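Local atomic coordinates of DNA repair protein PprA (Deinococcus deserti, PDB entry 6MC8), a protein that binds DNA and takes part in the repair of radiation-induced DNA damage, and is associated with genome segregation and filament formation. Residues V194-T199 with E286-L291. The protein carries 2 engineered substitutions. Residues are numbered along the deposited sequence; the frame is centred on the assembly and turned at random.
Sequences VHRPAT and ETLDEL
Arg196 reaches across to Asp289 and grips it end-on, with both terminal nitrogens directed at the same carboxylate oxygen. Arg196 NH2 donates to Asp289 OD1 over 2.6 Å, entering on the syn lone pair with an N-H...O angle of 154°. The second bond, from Arg196 NH1 to Asp289 OD1, spans 2.9 Å and is more bent; here the oxygen is met nearly along its C-O axis. Guanidinium and carboxylate are almost coplanar, 16° apart, and OD1 lies at the guanidinium edge. The Arg196 chain runs out extended through CG and CD, then bends at chi3 (-65°), which places NE, ahead of the guanidinium that meets Asp289. Other bonds also restrain the guanidinium: NE donates to the carbonyl oxygen of Ala177, and NH1 also bonds Gln292 OE1, a turn farther along the helix of Asp289. All three guanidinium nitrogens are therefore engaged, and the paired charge probably keeps Asp289 ionised. An alanine in place of Arg196 would probably leave the Asp289 carboxylate without its charge partner and the Ala177 carbonyl and Gln292 amide without this donor.

Next to the salt bridge, the rest of the contact is apolar and centres on one methyl group. Leu288 CD2 lies 3.8 Å from Val194 CG1 and equally far from Arg196 CB. The same methyl rests on the intervening backbone, where Leu288 CD2 is 3.4 Å from Val194 O, so Leu288 covers the peptide path between the two residues.

The contact joins the end of strand 189-195, and the loop leading from it to helix 200-213, to the long helix 274-304. His195 points away from that helix, bonding Ser261 through ND1 and meeting the Trp172 ring, while Val194 also packs on Ala284 and Thr285, seating the end of this inner strand of the four-stranded antiparallel sheet against helix 274-304.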
ATOM      1  N   VAL A 194      -1.250 -14.669 -16.002  1.00 23.15           N
ATOM      2  CA  VAL A 194      -0.564 -15.161 -17.188  1.00 20.17           C
ATOM      3  C   VAL A 194      -1.507 -14.986 -18.368  1.00 22.66           C
ATOM      4  O   VAL A 194      -2.626 -15.505 -18.353  1.00 24.68           O
ATOM      5  CB  VAL A 194      -0.135 -16.627 -17.012  1.00 25.03           C
ATOM      6  CG1 VAL A 194       0.289 -17.219 -18.316  1.00 27.77           C
ATOM      7  CG2 VAL A 194       1.007 -16.715 -16.031  1.00 27.19           C
ATOM      8  N   HIS A 195      -1.058 -14.257 -19.384  1.00 24.25           N
ATOM      9  CA  HIS A 195      -1.922 -13.778 -20.455  1.00 21.09           C
ATOM     10  C   HIS A 195      -1.371 -14.153 -21.821  1.00 23.68           C
ATOM     11  O   HIS A 195      -0.233 -13.812 -22.150  1.00 24.54           O
ATOM     12  CB  HIS A 195      -2.074 -12.266 -20.367  1.00 20.42           C
ATOM     13  CG  HIS A 195      -2.916 -11.673 -21.449  1.00 24.76           C
ATOM     14  ND1 HIS A 195      -4.289 -11.749 -21.450  1.00 19.80           N
ATOM     15  CD2 HIS A 195      -2.576 -10.985 -22.562  1.00 23.00           C
ATOM     16  CE1 HIS A 195      -4.760 -11.134 -22.518  1.00 22.98           C
ATOM     17  NE2 HIS A 195      -3.741 -10.665 -23.211  1.00 24.15           N
ATOM     18  N   ARG A 196      -2.187 -14.831 -22.618  1.00 25.46           N
ATOM     19  CA  ARG A 196      -1.922 -15.023 -24.042  1.00 25.48           C
ATOM     20  C   ARG A 196      -3.117 -14.459 -24.794  1.00 27.10           C
ATOM     21  O   ARG A 196      -4.257 -14.892 -24.534  1.00 22.82           O
ATOM     22  CB  ARG A 196      -1.697 -16.487 -24.402  1.00 25.06           C
ATOM     23  CG  ARG A 196      -1.256 -16.665 -25.843  1.00 29.52           C
ATOM     24  CD  ARG A 196      -1.140 -18.113 -26.257  1.00 21.04           C
ATOM     25  NE  ARG A 196      -0.096 -18.827 -25.542  1.00 25.67           N
ATOM     26  CZ  ARG A 196      -0.330 -19.808 -24.685  1.00 23.79           C
ATOM     27  NH1 ARG A 196      -1.572 -20.183 -24.436  1.00 23.19           N
ATOM     28  NH2 ARG A 196       0.675 -20.412 -24.077  1.00 31.23           N
ATOM     29  N   PRO A 197      -2.912 -13.511 -25.710  1.00 26.42           N
ATOM     30  CA  PRO A 197      -4.042 -12.793 -26.319  1.00 27.06           C
ATOM     31  C   PRO A 197      -4.902 -13.676 -27.211  1.00 24.59           C
ATOM     32  O   PRO A 197      -4.401 -14.439 -28.037  1.00 25.76           O
ATOM     33  CB  PRO A 197      -3.355 -11.689 -27.126  1.00 22.70           C
ATOM     34  CG  PRO A 197      -2.041 -11.524 -26.485  1.00 28.11           C
ATOM     35  CD  PRO A 197      -1.630 -12.881 -26.046  1.00 28.11           C
ATOM     36  N   ALA A 198      -6.214 -13.560 -27.029  1.00 22.04           N
ATOM     37  CA  ALA A 198      -7.176 -14.331 -27.797  1.00 23.39           C
ATOM     38  C   ALA A 198      -8.469 -13.543 -27.911  1.00 26.33           C
ATOM     39  O   ALA A 198      -9.007 -13.067 -26.911  1.00 25.31           O
ATOM     40  CB  ALA A 198      -7.446 -15.693 -27.154  1.00 19.95           C
ATOM     41  N   THR A 199      -8.951 -13.399 -29.135  1.00 26.66           N
ATOM     42  CA  THR A 199     -10.270 -12.874 -29.426  1.00 22.95           C
ATOM     43  C   THR A 199     -11.178 -14.049 -29.764  1.00 23.64           C
ATOM     44  O   THR A 199     -10.691 -15.159 -30.003  1.00 23.46           O
ATOM     45  CB  THR A 199     -10.224 -11.866 -30.589  1.00 26.12           C
ATOM     46  OG1 THR A 199      -9.821 -12.517 -31.796  1.00 27.39           O
ATOM     47  CG2 THR A 199      -9.266 -10.742 -30.279  1.00 22.68           C
ATOM     48  N   GLU A 286      -0.099 -23.366 -16.912  1.00 28.69           N
ATOM     49  CA  GLU A 286      -0.746 -24.637 -17.222  1.00 25.82           C
ATOM     50  C   GLU A 286      -2.261 -24.499 -17.277  1.00 25.71           C
ATOM     51  O   GLU A 286      -2.923 -25.197 -18.051  1.00 30.18           O
ATOM     52  CB  GLU A 286      -0.346 -25.700 -16.197  1.00 29.56           C
ATOM     53  CG  GLU A 286       1.039 -26.282 -16.399  1.00 44.30           C
ATOM     54  CD  GLU A 286       1.106 -27.231 -17.590  1.00 57.74           C
ATOM     55  OE1 GLU A 286       0.116 -27.947 -17.841  1.00 53.63           O
ATOM     56  OE2 GLU A 286       2.145 -27.256 -18.279  1.00 60.05           O
ATOM     57  N   THR A 287      -2.828 -23.611 -16.460  1.00 25.01           N
ATOM     58  CA  THR A 287      -4.268 -23.388 -16.506  1.00 22.73           C
ATOM     59  C   THR A 287      -4.660 -22.649 -17.780  1.00 29.40           C
ATOM     60  O   THR A 287      -5.670 -22.981 -18.407  1.00 31.45           O
ATOM     61  CB  THR A 287      -4.723 -22.620 -15.261  1.00 27.04           C
ATOM     62  OG1 THR A 287      -4.329 -23.338 -14.091  1.00 22.37           O
ATOM     63  CG2 THR A 287      -6.225 -22.465 -15.235  1.00 20.50           C
ATOM     64  N   LEU A 288      -3.845 -21.678 -18.204  1.00 24.05           N
ATOM     65  CA  LEU A 288      -4.139 -20.941 -19.428  1.00 24.68           C
ATOM     66  C   LEU A 288      -3.992 -21.819 -20.664  1.00 26.78           C
ATOM     67  O   LEU A 288      -4.798 -21.724 -21.596  1.00 27.67           O
ATOM     68  CB  LEU A 288      -3.236 -19.712 -19.541  1.00 22.08           C
ATOM     69  CG  LEU A 288      -3.424 -18.870 -20.804  1.00 20.59           C
ATOM     70  CD1 LEU A 288      -4.824 -18.311 -20.875  1.00 18.61           C
ATOM     71  CD2 LEU A 288      -2.403 -17.768 -20.890  1.00 26.39           C
ATOM     72  N   ASP A 289      -2.975 -22.682 -20.688  1.00 31.89           N
ATOM     73  CA  ASP A 289      -2.759 -23.538 -21.849  1.00 28.16           C
ATOM     74  C   ASP A 289      -3.858 -24.582 -21.974  1.00 26.41           C
ATOM     75  O   ASP A 289      -4.284 -24.917 -23.082  1.00 31.23           O
ATOM     76  CB  ASP A 289      -1.388 -24.213 -21.774  1.00 27.99           C
ATOM     77  CG  ASP A 289      -0.247 -23.243 -21.995  1.00 37.14           C
ATOM     78  OD1 ASP A 289      -0.467 -22.203 -22.641  1.00 34.45           O
ATOM     79  OD2 ASP A 289       0.876 -23.535 -21.542  1.00 36.67           O
ATOM     80  N   GLU A 290      -4.349 -25.088 -20.844  1.00 25.91           N
ATOM     81  CA  GLU A 290      -5.395 -26.101 -20.899  1.00 32.08           C
ATOM     82  C   GLU A 290      -6.752 -25.494 -21.236  1.00 26.97           C
ATOM     83  O   GLU A 290      -7.525 -26.086 -21.996  1.00 29.71           O
ATOM     84  CB  GLU A 290      -5.446 -26.881 -19.582  1.00 24.63           C
ATOM     85  CG  GLU A 290      -6.561 -27.914 -19.523  1.00 32.23           C
ATOM     86  CD  GLU A 290      -6.467 -28.971 -20.619  1.00 46.06           C
ATOM     87  OE1 GLU A 290      -5.348 -29.360 -21.011  1.00 48.66           O
ATOM     88  OE2 GLU A 290      -7.531 -29.387 -21.119  1.00 44.80           O
ATOM     89  N   LEU A 291      -7.048 -24.305 -20.704  1.00 22.01           N
ATOM     90  CA  LEU A 291      -8.324 -23.655 -20.989  1.00 21.08           C
ATOM     91  C   LEU A 291      -8.431 -23.231 -22.446  1.00 28.95           C
ATOM     92  O   LEU A 291      -9.520 -23.257 -23.025  1.00 27.34           O
ATOM     93  CB  LEU A 291      -8.520 -22.452 -20.076  1.00 21.02           C
ATOM     94  CG  LEU A 291      -8.904 -22.735 -18.632  1.00 22.63           C
ATOM     95  CD1 LEU A 291      -8.729 -21.473 -17.848  1.00 19.69           C
ATOM     96  CD2 LEU A 291     -10.334 -23.206 -18.554  1.00 20.39           C
TER